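Local coordinates for protein putative L-alanine-DL-glutamate epimerase (Burkholderia xenovorans, PDB 3GO2) that binds magnesium and probably works as a racemase or epimerase of the mandelate racemase/muconate lactonizing enzyme family, at residues E29-W34 / K99-N104; P106-L111 / N329-A334; R116-V121 / E361-E366; I168-P173 / D192-R197; C325-A330 / W375-V380. All coordinates share one frame; numbering follows the deposited sequence.

Interaction 1 (E29-W34 / K99-N104)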
# COMPACT_ATOMS: atom_id res chain seq x y z
N GLU A 29 38.84 17.27 -36.23
CA GLU A 29 39.99 18.09 -35.83
C GLU A 29 41.16 17.27 -35.32
O GLU A 29 42.20 17.84 -34.97
CB GLU A 29 39.59 19.04 -34.70
CG GLU A 29 38.41 19.94 -35.02
CD GLU A 29 38.78 21.23 -35.70
OE1 GLU A 29 39.99 21.57 -35.76
OE2 GLU A 29 37.85 21.92 -36.21
N GLY A 30 40.99 15.95 -35.24
CA GLY A 30 42.03 15.07 -34.73
C GLY A 30 42.07 14.84 -33.24
O GLY A 30 42.99 14.23 -32.73
N ILE A 31 41.04 15.29 -32.52
CA ILE A 31 40.93 14.99 -31.10
C ILE A 31 40.51 13.53 -30.96
O ILE A 31 39.65 13.07 -31.72
CB ILE A 31 39.86 15.86 -30.41
CG1 ILE A 31 40.25 17.35 -30.46
CG2 ILE A 31 39.65 15.41 -28.95
CD1 ILE A 31 41.29 17.72 -29.49
N VAL A 32 41.13 12.81 -30.01
CA VAL A 32 40.81 11.42 -29.74
C VAL A 32 40.23 11.30 -28.34
O VAL A 32 40.88 11.69 -27.37
CB VAL A 32 42.02 10.51 -29.88
CG1 VAL A 32 41.67 9.08 -29.50
CG2 VAL A 32 42.59 10.59 -31.31
N GLY A 33 39.00 10.80 -28.27
CA GLY A 33 38.35 10.47 -27.00
C GLY A 33 38.42 8.96 -26.78
O GLY A 33 38.23 8.17 -27.71
N TRP A 34 38.67 8.58 -25.52
CA TRP A 34 38.82 7.20 -25.12
C TRP A 34 37.88 6.83 -23.99
O TRP A 34 37.59 7.65 -23.10
CB TRP A 34 40.22 6.97 -24.56
CG TRP A 34 41.36 7.01 -25.54
CD1 TRP A 34 42.21 8.07 -25.78
CD2 TRP A 34 41.81 5.94 -26.37
NE1 TRP A 34 43.15 7.71 -26.70
CE2 TRP A 34 42.92 6.41 -27.09
CE3 TRP A 34 41.36 4.64 -26.58
CZ2 TRP A 34 43.60 5.62 -27.99
CZ3 TRP A 34 42.04 3.85 -27.49
CH2 TRP A 34 43.15 4.34 -28.17
N LYS A 99 34.84 15.54 -25.98
CA LYS A 99 34.27 16.85 -25.74
C LYS A 99 35.10 17.66 -24.76
O LYS A 99 35.38 18.84 -25.02
CB LYS A 99 32.84 16.71 -25.23
CG LYS A 99 32.15 18.05 -25.02
CD LYS A 99 30.65 17.88 -24.79
CE LYS A 99 29.90 19.19 -24.79
NZ LYS A 99 28.39 19.12 -24.77
N ALA A 100 35.49 17.05 -23.65
CA ALA A 100 36.32 17.73 -22.68
C ALA A 100 37.66 18.14 -23.31
O ALA A 100 38.11 19.25 -23.11
CB ALA A 100 36.55 16.85 -21.44
N LYS A 101 38.28 17.25 -24.08
CA LYS A 101 39.54 17.60 -24.76
C LYS A 101 39.34 18.75 -25.74
O LYS A 101 40.21 19.66 -25.88
CB LYS A 101 40.13 16.36 -25.44
CG LYS A 101 40.82 15.42 -24.43
CD LYS A 101 41.05 14.04 -25.04
CE LYS A 101 41.87 13.19 -24.15
NZ LYS A 101 42.00 11.77 -24.65
N THR A 102 38.22 18.74 -26.44
CA THR A 102 37.92 19.81 -27.41
C THR A 102 37.84 21.15 -26.70
O THR A 102 38.31 22.19 -27.23
CB THR A 102 36.61 19.53 -28.18
OG1 THR A 102 36.76 18.34 -28.96
CG2 THR A 102 36.25 20.66 -29.10
N LEU A 103 37.26 21.16 -25.50
CA LEU A 103 37.14 22.38 -24.68
C LEU A 103 38.30 22.64 -23.72
O LEU A 103 38.32 23.66 -23.00
CB LEU A 103 35.81 22.35 -23.91
CG LEU A 103 34.54 22.28 -24.74
CD1 LEU A 103 33.31 22.09 -23.83
CD2 LEU A 103 34.40 23.56 -25.62
N ASN A 104 39.31 21.75 -23.76
CA ASN A 104 40.54 21.87 -22.99
C ASN A 104 40.31 21.87 -21.49
O ASN A 104 40.87 22.70 -20.75
CB ASN A 104 41.32 23.12 -23.40
CG ASN A 104 42.77 23.05 -23.02
OD1 ASN A 104 43.41 21.99 -23.11
ND2 ASN A 104 43.32 24.19 -22.59
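Lys101 and Ile31 carry a helix-on-sheet contact in the N-terminal alpha+beta domain of this enolase-superfamily protein. The last turns of helix 82-103 lie beside the start of strand 32-37, an outer strand of the three-stranded antiparallel sheet. At the start of the helical segment, Lys99, whose CB is directed away from segment 29-34, pairs with Glu109 of a second subunit. Lys101 starts out toward segment 29-34. Its CB rests on Ile31 CG2 at 3.7 Å, and beyond CG the chain is extended, passing with CD 3.3 Å from Val32 O. The ammonium NZ then donates to Val32 O at 2.9 Å, in the carbonyl plane with a C=O...N angle of 160°. Salt bridges from NZ to Asp97 and Asp378 add two carboxylates, so the charge has three partners. NZ also lies in the plane of the Trp34 ring, 3.9 Å from CD1 at its edge, while Val32 CG1 covers one face of that ring. Next in sequence, Thr102 brings OG1 to 3.9 Å from Ile31 CG1. This hydroxyl is hydrogen-bonded to Ala98 O within the helix, so toward Ile31 it serves as a packing surface. Asn104, with a positive phi of 61°, closes the helix in a Schellman motif, its N bonding weakly to Lys101 O at 3.1 Å.

Interaction 2 (P106-L111 / N329-A334); sequences PCYELL and NANFAA
Asn331 reaches from helix 323-335 into the turn at 106-111, where its OD1 accepts a hydrogen bond from Tyr108 N at 3.0 Å. The bond is bent, with 140° at the hydrogen, and the donor is tilted out of the amide carbonyl plane. The other end of the amide is fixed as well, ND2 donating to Met327 O one turn back and weakly to Trp375 O. Tyr108 takes the crowded position for CG, between backbone N and carbonyl carbon (chi1 62°). With CG there, ring atom CD2 lies 3.3 Å from the same OD1, and Pro106 CB covers one ring face toward the rim. The Tyr108 and Asn331 side chains cross at about a right angle, while the ring and amide planes are 25° apart. Apolar contacts flank the bond: Tyr108 CB meets Ala334 CB at 4.2 Å, and Leu111 CD1 lies 3.6 Å from Asn331 O. The turn is thus wedged between helix 82-103, which touches Cys107 and Leu110, and the barrel helices 323-335 and 298-310, with Leu111 packing on Val298 and Trp299 of the latter.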
# COMPACT_ATOMS: atom_id res chain seq x y z
N PRO A 106 39.38 19.15 -17.90
CA PRO A 106 39.17 17.79 -17.38
C PRO A 106 37.71 17.42 -17.46
O PRO A 106 36.85 18.29 -17.43
CB PRO A 106 39.56 17.89 -15.90
CG PRO A 106 40.17 19.23 -15.74
CD PRO A 106 39.74 20.10 -16.83
N CYS A 107 37.40 16.14 -17.51
CA CYS A 107 35.99 15.75 -17.68
C CYS A 107 35.08 16.23 -16.55
O CYS A 107 33.91 16.55 -16.82
CB CYS A 107 35.86 14.26 -17.86
SG CYS A 107 36.15 13.76 -19.59
N TYR A 108 35.57 16.34 -15.31
CA TYR A 108 34.69 16.85 -14.24
C TYR A 108 34.16 18.27 -14.51
O TYR A 108 33.14 18.66 -13.95
CB TYR A 108 35.36 16.75 -12.87
CG TYR A 108 36.64 17.56 -12.68
CD1 TYR A 108 36.63 18.94 -12.64
CD2 TYR A 108 37.85 16.91 -12.48
CE1 TYR A 108 37.82 19.65 -12.44
CE2 TYR A 108 39.03 17.60 -12.28
CZ TYR A 108 39.01 18.96 -12.24
OH TYR A 108 40.20 19.63 -12.04
N GLU A 109 34.82 19.04 -15.38
CA GLU A 109 34.35 20.37 -15.77
C GLU A 109 33.05 20.29 -16.58
O GLU A 109 32.33 21.28 -16.69
CB GLU A 109 35.43 21.09 -16.58
CG GLU A 109 35.43 22.60 -16.42
CD GLU A 109 35.67 23.00 -14.99
OE1 GLU A 109 34.72 22.90 -14.18
OE2 GLU A 109 36.82 23.39 -14.66
N LEU A 110 32.76 19.13 -17.17
CA LEU A 110 31.51 18.93 -17.89
C LEU A 110 30.41 18.46 -16.95
O LEU A 110 29.23 18.47 -17.31
CB LEU A 110 31.68 17.88 -18.98
CG LEU A 110 32.73 18.14 -20.04
CD1 LEU A 110 32.65 17.00 -21.05
CD2 LEU A 110 32.52 19.47 -20.70
N LEU A 111 30.80 18.04 -15.75
CA LEU A 111 29.88 17.35 -14.84
C LEU A 111 29.39 18.20 -13.66
O LEU A 111 28.84 17.67 -12.69
CB LEU A 111 30.57 16.09 -14.31
CG LEU A 111 31.15 15.08 -15.30
CD1 LEU A 111 31.90 13.93 -14.61
CD2 LEU A 111 30.09 14.54 -16.24
N ASN A 329 36.08 7.08 -13.35
CA ASN A 329 35.40 7.10 -12.06
C ASN A 329 35.87 8.24 -11.16
O ASN A 329 35.08 8.81 -10.40
CB ASN A 329 35.55 5.75 -11.39
CG ASN A 329 34.60 4.72 -11.96
OD1 ASN A 329 33.39 4.96 -12.03
ND2 ASN A 329 35.14 3.58 -12.39
N ALA A 330 37.16 8.59 -11.24
CA ALA A 330 37.67 9.74 -10.47
C ALA A 330 36.95 11.03 -10.83
O ALA A 330 36.67 11.87 -9.97
CB ALA A 330 39.16 9.91 -10.67
N ASN A 331 36.64 11.21 -12.11
CA ASN A 331 35.96 12.41 -12.53
C ASN A 331 34.50 12.46 -12.06
O ASN A 331 34.00 13.50 -11.66
CB ASN A 331 36.08 12.61 -14.05
CG ASN A 331 37.44 13.14 -14.45
OD1 ASN A 331 37.63 14.36 -14.53
ND2 ASN A 331 38.40 12.25 -14.69
N PHE A 332 33.81 11.32 -12.14
CA PHE A 332 32.48 11.17 -11.55
C PHE A 332 32.52 11.47 -10.06
O PHE A 332 31.70 12.24 -9.54
CB PHE A 332 32.02 9.74 -11.79
CG PHE A 332 30.76 9.36 -11.07
CD1 PHE A 332 29.51 9.71 -11.56
CD2 PHE A 332 30.83 8.59 -9.92
CE1 PHE A 332 28.33 9.30 -10.87
CE2 PHE A 332 29.67 8.20 -9.25
CZ PHE A 332 28.44 8.54 -9.74
N ALA A 333 33.46 10.84 -9.37
CA ALA A 333 33.60 11.01 -7.92
C ALA A 333 33.90 12.46 -7.51
O ALA A 333 33.49 12.91 -6.44
CB ALA A 333 34.71 10.09 -7.40
N ALA A 334 34.63 13.18 -8.35
CA ALA A 334 34.93 14.57 -8.08
C ALA A 334 33.71 15.49 -8.02
O ALA A 334 33.70 16.48 -7.27
CB ALA A 334 35.93 15.08 -9.11

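Interaction 3 (R116-V121 / E361-E366); sequences RDRVPV and EYQNGE
Pro120 and Glu366 face each other as an antiparallel, non-hydrogen-bonded pair, CA to CA 4.3 Å, where a beta hairpin joins strand 118-123. The hairpin turns through a type I' turn from Gln363 to Glu366, and its second arm, 366-368, lies between 118-123 and 362-363. Strand 342-344 flanks 118-123 on its other edge, so the four form a mixed sheet.

Among backbone contacts, Val121 N donates to Gly365 O in a weak but straight bond (3.3 Å, 173°), and Glu366 CA makes a CA-H...O contact with Val119 O. Gly365 sits in the turn at positive phi, a region that favours glycine.

Polar side chains meet mostly through water. Arg118 NH1 donates to a water that in turn donates to Gln363 O; its further link to Glu366 OE1 is suspiciously short and doubtful in detail. NH1 and OE1 themselves are 4.7 Å apart. The Gln363 amide lies at the guanidinium edge, its plane turned 75° from it, but NH1 faces the donor NE2 at only 3.2 Å, and the placing of this amide is doubtful.

Packing completes the contact. Glu366 runs beside Pro120 and points the same way, OE2 3.8 Å from Pro120 CG, and its OE1 lies 3.6 Å from Arg118 CB. Val121 CG2 meets Tyr362 CD1 at 4.3 Å, the tyrosine OH being bonded to Thr344. Beside Val121, a second water donates to both Val121 O, at 2.7 Å, and Gly365 O.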
# COMPACT_ATOMS: atom_id res chain seq x y z
N ARG A 116 35.39 18.32 -4.77
CA ARG A 116 36.52 17.87 -3.93
C ARG A 116 37.71 17.56 -4.83
O ARG A 116 37.51 17.28 -6.03
CB ARG A 116 36.12 16.65 -3.07
CG ARG A 116 35.66 15.45 -3.91
CD ARG A 116 35.21 14.25 -3.05
NE ARG A 116 33.98 14.52 -2.32
CZ ARG A 116 32.75 14.37 -2.81
NH1 ARG A 116 32.58 14.00 -4.08
NH2 ARG A 116 31.70 14.63 -2.04
N ASP A 117 38.92 17.59 -4.23
CA ASP A 117 40.21 17.43 -4.91
C ASP A 117 40.78 16.04 -4.79
O ASP A 117 41.68 15.67 -5.52
CB ASP A 117 41.28 18.38 -4.27
CG ASP A 117 41.01 19.83 -4.53
OD1 ASP A 117 40.11 20.16 -5.35
OD2 ASP A 117 41.72 20.66 -3.94
N ARG A 118 40.29 15.31 -3.80
CA ARG A 118 40.79 13.99 -3.47
C ARG A 118 39.60 13.13 -3.08
O ARG A 118 38.61 13.65 -2.55
CB ARG A 118 41.78 14.07 -2.30
CG ARG A 118 42.97 14.97 -2.62
CD ARG A 118 44.11 14.73 -1.70
NE ARG A 118 45.25 15.55 -2.10
CZ ARG A 118 46.47 15.43 -1.58
NH1 ARG A 118 46.71 14.51 -0.66
NH2 ARG A 118 47.45 16.22 -2.02
N VAL A 119 39.71 11.83 -3.30
CA VAL A 119 38.60 10.91 -3.10
C VAL A 119 39.03 9.75 -2.21
O VAL A 119 39.95 9.02 -2.55
CB VAL A 119 38.13 10.33 -4.48
CG1 VAL A 119 37.03 9.31 -4.29
CG2 VAL A 119 37.67 11.47 -5.42
N PRO A 120 38.36 9.55 -1.06
CA PRO A 120 38.74 8.37 -0.28
C PRO A 120 38.38 7.11 -1.04
O PRO A 120 37.32 7.04 -1.69
CB PRO A 120 37.90 8.49 1.00
CG PRO A 120 37.51 9.93 1.05
CD PRO A 120 37.33 10.36 -0.37
N VAL A 121 39.28 6.14 -0.97
CA VAL A 121 39.08 4.87 -1.61
C VAL A 121 39.06 3.72 -0.62
O VAL A 121 39.39 3.86 0.56
CB VAL A 121 40.13 4.57 -2.73
CG1 VAL A 121 40.04 5.63 -3.81
CG2 VAL A 121 41.55 4.46 -2.17
N GLU A 361 47.28 8.38 -8.82
CA GLU A 361 48.14 8.70 -7.69
C GLU A 361 47.33 8.66 -6.41
O GLU A 361 46.30 9.31 -6.31
CB GLU A 361 48.77 10.07 -7.87
CG GLU A 361 49.74 10.14 -9.07
CD GLU A 361 50.34 11.54 -9.30
OE1 GLU A 361 50.03 12.49 -8.54
OE2 GLU A 361 51.13 11.69 -10.26
N TYR A 362 47.81 7.89 -5.43
CA TYR A 362 47.17 7.81 -4.11
C TYR A 362 48.09 8.44 -3.07
O TYR A 362 49.31 8.32 -3.17
CB TYR A 362 46.87 6.37 -3.73
CG TYR A 362 46.03 5.67 -4.77
CD1 TYR A 362 44.64 5.82 -4.76
CD2 TYR A 362 46.59 4.88 -5.73
CE1 TYR A 362 43.85 5.20 -5.72
CE2 TYR A 362 45.82 4.25 -6.71
CZ TYR A 362 44.43 4.41 -6.69
OH TYR A 362 43.66 3.81 -7.66
N GLN A 363 47.49 9.09 -2.11
CA GLN A 363 48.20 9.65 -0.96
C GLN A 363 47.32 9.54 0.27
O GLN A 363 46.17 9.97 0.24
CB GLN A 363 48.57 11.10 -1.24
CG GLN A 363 49.34 11.82 -0.12
CD GLN A 363 49.56 13.31 -0.43
OE1 GLN A 363 49.68 13.71 -1.60
NE2 GLN A 363 49.58 14.13 0.61
N ASN A 364 47.84 8.92 1.34
CA ASN A 364 47.13 8.79 2.61
C ASN A 364 45.73 8.22 2.43
O ASN A 364 44.77 8.74 2.99
CB ASN A 364 47.04 10.15 3.31
CG ASN A 364 46.54 10.05 4.77
OD1 ASN A 364 46.66 9.01 5.41
ND2 ASN A 364 45.98 11.14 5.28
N GLY A 365 45.63 7.20 1.59
CA GLY A 365 44.39 6.49 1.39
C GLY A 365 43.40 7.17 0.49
O GLY A 365 42.23 6.77 0.48
N GLU A 366 43.82 8.20 -0.25
CA GLU A 366 42.89 8.93 -1.11
C GLU A 366 43.44 9.00 -2.52
O GLU A 366 44.65 9.01 -2.71
CB GLU A 366 42.67 10.36 -0.63
CG GLU A 366 42.12 10.46 0.79
CD GLU A 366 41.76 11.88 1.14
OE1 GLU A 366 42.60 12.77 0.95
OE2 GLU A 366 40.63 12.10 1.61
O HOH W 1 45.10 12.62 0.89
O HOH W 2 41.77 4.28 1.65

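Interaction 4 (I168-P173 / D192-R197); sequences IHDDGP and DRKVLR
Lys194, Ile168 and Asp170 bury the most surface where strand 161-168 runs out into a loop and meets the first turns of helix 193-210. Strand and helix belong to the beta/alpha barrel, and the contact closes the excursion between them.

Lys194 starts with CG anti to its backbone N (chi1 -175°) and bends at chi3 (100°), which turns CE toward Ile168. CE lies 4.2 Å from Ile168 CG2, and NZ goes on to Asp171 OD2 in a weak salt bridge of 3.2 Å, the two side chains crossing at about a right angle.

Ile168 is the buried, apolar part of the contact. Besides meeting the lysine with CG2, it sends CD1 to 4.4 Å from Val195 CA. Trp177 packs against both Ile168 and Val195.

Asp170 forms the shorter ion pair, at the surface. Its OD2 uses the syn lone pair to accept from Arg197 NE at 2.7 Å, almost straight and close to the guanidinium plane, while NH2 of the same arginine adds a weak bond. OD2 thus accepts from two nitrogens of the guanidinium, although carboxylate and guanidinium planes are 50° apart. The other oxygen, OD1, is held by Asn198 ND2, so both carboxylate oxygens are engaged.

The guanidinium lies against its own helix, with Lys194 CA 3.7 Å above the centre of one face. Asp192 is the N-cap of this helix, its OD1 accepting from Val195 N at 3.1 Å.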
# COMPACT_ATOMS: atom_id res chain seq x y z
N ILE A 168 36.77 -20.24 1.14
CA ILE A 168 36.77 -21.51 1.85
C ILE A 168 38.22 -21.92 2.12
O ILE A 168 39.00 -22.18 1.18
CB ILE A 168 36.11 -22.61 1.01
CG1 ILE A 168 34.72 -22.17 0.52
CG2 ILE A 168 36.08 -23.96 1.84
CD1 ILE A 168 33.75 -21.74 1.61
N HIS A 169 38.53 -22.00 3.41
CA HIS A 169 39.90 -22.23 3.92
C HIS A 169 40.13 -23.65 4.43
O HIS A 169 41.26 -24.13 4.43
CB HIS A 169 40.21 -21.26 5.07
CG HIS A 169 40.50 -19.85 4.63
ND1 HIS A 169 41.77 -19.41 4.31
CD2 HIS A 169 39.68 -18.79 4.45
CE1 HIS A 169 41.71 -18.14 3.96
NE2 HIS A 169 40.45 -17.73 4.04
N ASP A 170 39.07 -24.33 4.86
CA ASP A 170 39.24 -25.58 5.61
C ASP A 170 38.80 -26.83 4.84
O ASP A 170 38.51 -27.87 5.46
CB ASP A 170 38.53 -25.49 6.97
CG ASP A 170 37.01 -25.50 6.86
OD1 ASP A 170 36.47 -25.56 5.72
OD2 ASP A 170 36.38 -25.43 7.93
N ASP A 171 38.77 -26.74 3.52
CA ASP A 171 38.41 -27.87 2.68
C ASP A 171 39.35 -27.91 1.48
O ASP A 171 38.95 -27.66 0.35
CB ASP A 171 36.95 -27.79 2.23
CG ASP A 171 36.53 -29.00 1.43
OD1 ASP A 171 36.95 -30.11 1.79
OD2 ASP A 171 35.82 -28.83 0.42
N GLY A 172 40.61 -28.20 1.76
CA GLY A 172 41.61 -28.28 0.71
C GLY A 172 42.28 -26.93 0.50
O GLY A 172 42.21 -26.06 1.38
N PRO A 173 42.92 -26.74 -0.67
CA PRO A 173 43.58 -25.49 -1.00
C PRO A 173 42.56 -24.37 -0.95
O PRO A 173 41.44 -24.54 -1.41
CB PRO A 173 44.04 -25.69 -2.44
CG PRO A 173 44.16 -27.17 -2.59
CD PRO A 173 43.05 -27.72 -1.76
N ASP A 192 25.50 -22.94 4.10
CA ASP A 192 25.57 -23.96 5.14
C ASP A 192 26.64 -23.61 6.17
O ASP A 192 27.25 -22.54 6.12
CB ASP A 192 25.79 -25.36 4.54
CG ASP A 192 27.09 -25.49 3.75
OD1 ASP A 192 27.95 -24.58 3.77
OD2 ASP A 192 27.24 -26.54 3.11
N ARG A 193 26.82 -24.50 7.13
CA ARG A 193 27.77 -24.24 8.17
C ARG A 193 29.15 -24.04 7.62
O ARG A 193 29.90 -23.25 8.18
CB ARG A 193 27.82 -25.38 9.18
CG ARG A 193 26.73 -25.38 10.16
CD ARG A 193 27.02 -26.49 11.17
NE ARG A 193 25.89 -26.98 11.95
CZ ARG A 193 24.83 -26.29 12.35
NH1 ARG A 193 24.63 -25.01 12.00
NH2 ARG A 193 23.92 -26.92 13.10
N LYS A 194 29.50 -24.74 6.55
CA LYS A 194 30.83 -24.60 5.96
C LYS A 194 31.08 -23.18 5.48
O LYS A 194 32.13 -22.59 5.73
CB LYS A 194 31.02 -25.59 4.81
CG LYS A 194 32.43 -25.60 4.24
CD LYS A 194 32.63 -26.71 3.22
CE LYS A 194 32.52 -26.20 1.79
NZ LYS A 194 33.07 -27.17 0.80
N VAL A 195 30.10 -22.62 4.77
CA VAL A 195 30.23 -21.25 4.28
C VAL A 195 30.36 -20.30 5.46
O VAL A 195 31.23 -19.41 5.50
CB VAL A 195 29.04 -20.86 3.37
CG1 VAL A 195 29.06 -19.36 3.05
CG2 VAL A 195 29.07 -21.70 2.08
N LEU A 196 29.50 -20.48 6.46
CA LEU A 196 29.47 -19.56 7.57
C LEU A 196 30.77 -19.58 8.38
O LEU A 196 31.33 -18.53 8.68
CB LEU A 196 28.25 -19.81 8.45
CG LEU A 196 26.88 -19.60 7.80
CD1 LEU A 196 25.81 -20.09 8.74
CD2 LEU A 196 26.67 -18.13 7.46
N ARG A 197 31.26 -20.77 8.72
CA ARG A 197 32.48 -20.82 9.54
C ARG A 197 33.73 -20.33 8.78
O ARG A 197 34.64 -19.75 9.38
CB ARG A 197 32.72 -22.23 10.08
CG ARG A 197 33.12 -23.22 9.10
CD ARG A 197 33.42 -24.57 9.78
NE ARG A 197 33.82 -25.51 8.75
CZ ARG A 197 33.09 -26.50 8.27
NH1 ARG A 197 31.88 -26.78 8.76
NH2 ARG A 197 33.60 -27.26 7.31

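Interaction 5 (C325-A330 / W375-V380); sequences CTMINA and WGTDPV
Ile328 stands over the indole of Trp375, pressing CG1 onto one face as a CH-pi contact. CG1 is 3.6 Å from the centroid of the five-membered ring and only 6° off its normal. With CG1 anti to the carbonyl carbon (chi1 -70°), this branch covers the five-membered ring, while CG2 reaches outward to CH2, at 4.1 Å. The backbone of the helix joins in, Ile328 CA lying 3.6 Å from CE3, so the flat ring is laid against the helix and not only against a side chain.

Met327, the residue before, packs along the backbone that leads away from the indole. Its CB sits 3.4 Å from Trp375 O. Bends at chi2 and chi3 curl the rest of the chain, bringing CE to 3.9 Å from Gly376 O. Gly376 has phi 120°, a backbone conformation that glycine adopts readily.

Thr377 meets Met327 at about a right angle, with its methyl CG2 3.7 Å from Met327 CG. Its OG1 is anti to the backbone N and bonds to His358 O, which leaves the methyl as the surface offered to the methionine.

No hydrogen bond links the two segments, and all five touching residues are buried. Trp375 N bonds to Asp97 of the N-terminal domain, and Cys107 packs on the indole. The arrangement fits the enolase-superfamily plan, in which after the last barrel strand the chain returns to complete the capping domain, here lying across barrel helix 323-335.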
# COMPACT_ATOMS: atom_id res chain seq x y z
N CYS A 325 39.56 3.23 -16.50
CA CYS A 325 38.33 3.14 -15.70
C CYS A 325 38.47 3.89 -14.39
O CYS A 325 37.52 4.54 -13.94
CB CYS A 325 37.93 1.71 -15.44
SG CYS A 325 37.29 0.88 -16.92
N THR A 326 39.64 3.80 -13.75
CA THR A 326 39.84 4.52 -12.50
C THR A 326 39.74 6.02 -12.72
O THR A 326 39.11 6.74 -11.91
CB THR A 326 41.21 4.17 -11.86
OG1 THR A 326 41.21 2.78 -11.50
CG2 THR A 326 41.45 5.00 -10.59
N MET A 327 40.33 6.50 -13.82
CA MET A 327 40.29 7.94 -14.10
C MET A 327 38.87 8.38 -14.51
O MET A 327 38.42 9.46 -14.14
CB MET A 327 41.35 8.33 -15.12
CG MET A 327 42.75 8.07 -14.66
SD MET A 327 43.23 8.88 -13.09
CE MET A 327 44.98 9.30 -13.49
N ILE A 328 38.13 7.53 -15.20
CA ILE A 328 36.73 7.84 -15.53
C ILE A 328 35.95 8.06 -14.23
O ILE A 328 35.26 9.08 -14.04
CB ILE A 328 36.12 6.71 -16.39
CG1 ILE A 328 36.74 6.75 -17.78
CG2 ILE A 328 34.59 6.85 -16.56
CD1 ILE A 328 36.41 5.53 -18.64
N ASN A 329 36.08 7.08 -13.35
CA ASN A 329 35.40 7.10 -12.06
C ASN A 329 35.87 8.24 -11.16
O ASN A 329 35.08 8.81 -10.40
CB ASN A 329 35.55 5.75 -11.39
CG ASN A 329 34.60 4.72 -11.96
OD1 ASN A 329 33.39 4.96 -12.03
ND2 ASN A 329 35.14 3.58 -12.39
N ALA A 330 37.16 8.59 -11.24
CA ALA A 330 37.67 9.74 -10.47
C ALA A 330 36.95 11.03 -10.83
O ALA A 330 36.67 11.87 -9.97
CB ALA A 330 39.16 9.91 -10.67
N TRP A 375 39.70 12.54 -19.33
CA TRP A 375 39.63 11.69 -18.16
C TRP A 375 40.86 11.74 -17.29
O TRP A 375 40.75 11.58 -16.06
CB TRP A 375 39.36 10.23 -18.55
CG TRP A 375 38.04 9.98 -19.19
CD1 TRP A 375 37.83 9.34 -20.37
CD2 TRP A 375 36.73 10.27 -18.66
NE1 TRP A 375 36.48 9.26 -20.65
CE2 TRP A 375 35.78 9.82 -19.61
CE3 TRP A 375 36.26 10.85 -17.48
CZ2 TRP A 375 34.39 9.95 -19.41
CZ3 TRP A 375 34.86 10.98 -17.29
CH2 TRP A 375 33.97 10.55 -18.25
N GLY A 376 42.04 11.97 -17.90
CA GLY A 376 43.28 12.02 -17.12
C GLY A 376 44.33 10.99 -17.50
O GLY A 376 45.44 10.99 -16.96
N THR A 377 43.98 10.07 -18.40
CA THR A 377 44.96 9.11 -18.93
C THR A 377 44.46 8.61 -20.28
O THR A 377 43.26 8.62 -20.54
CB THR A 377 45.18 7.96 -17.93
OG1 THR A 377 46.37 7.23 -18.25
CG2 THR A 377 43.99 6.97 -17.93
N ASP A 378 45.39 8.23 -21.16
CA ASP A 378 45.09 7.70 -22.48
C ASP A 378 45.71 6.31 -22.60
O ASP A 378 46.84 6.10 -22.18
CB ASP A 378 45.70 8.58 -23.56
CG ASP A 378 45.07 9.95 -23.64
OD1 ASP A 378 43.82 10.05 -23.51
OD2 ASP A 378 45.83 10.93 -23.86
N PRO A 379 44.97 5.35 -23.15
CA PRO A 379 45.60 4.11 -23.57
C PRO A 379 46.66 4.40 -24.62
O PRO A 379 46.55 5.37 -25.37
CB PRO A 379 44.44 3.29 -24.18
CG PRO A 379 43.21 3.93 -23.60
CD PRO A 379 43.52 5.37 -23.45
N VAL A 380 47.69 3.56 -24.64
CA VAL A 380 48.82 3.70 -25.56
C VAL A 380 48.74 2.60 -26.62
O VAL A 380 48.87 1.42 -26.30
CB VAL A 380 50.15 3.65 -24.81
CG1 VAL A 380 51.36 3.77 -25.81
CG2 VAL A 380 50.19 4.78 -23.73

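From the N terminus, interaction 1 closes first, within the capping domain, joining its sheet to helix 82-103. Interaction 2 then opens a long loop that encloses most of the barrel and ends on helix 323-335. Interaction 3 opens inside that loop and closes beyond it, so the two cross; Arg116 meets Ala333 where they touch. Interaction 4 is a short local closure within both long loops, about 22 Å or more from the other contacts between nearest atoms. Interaction 5 starts on helix 323-335, sharing Asn329 and Ala330 with interaction 2, and crosses interaction 3. Its C-terminal segment bonds to interaction 1 through Lys101-Asp378 and packs on helix 323-335, and so links cap and barrel.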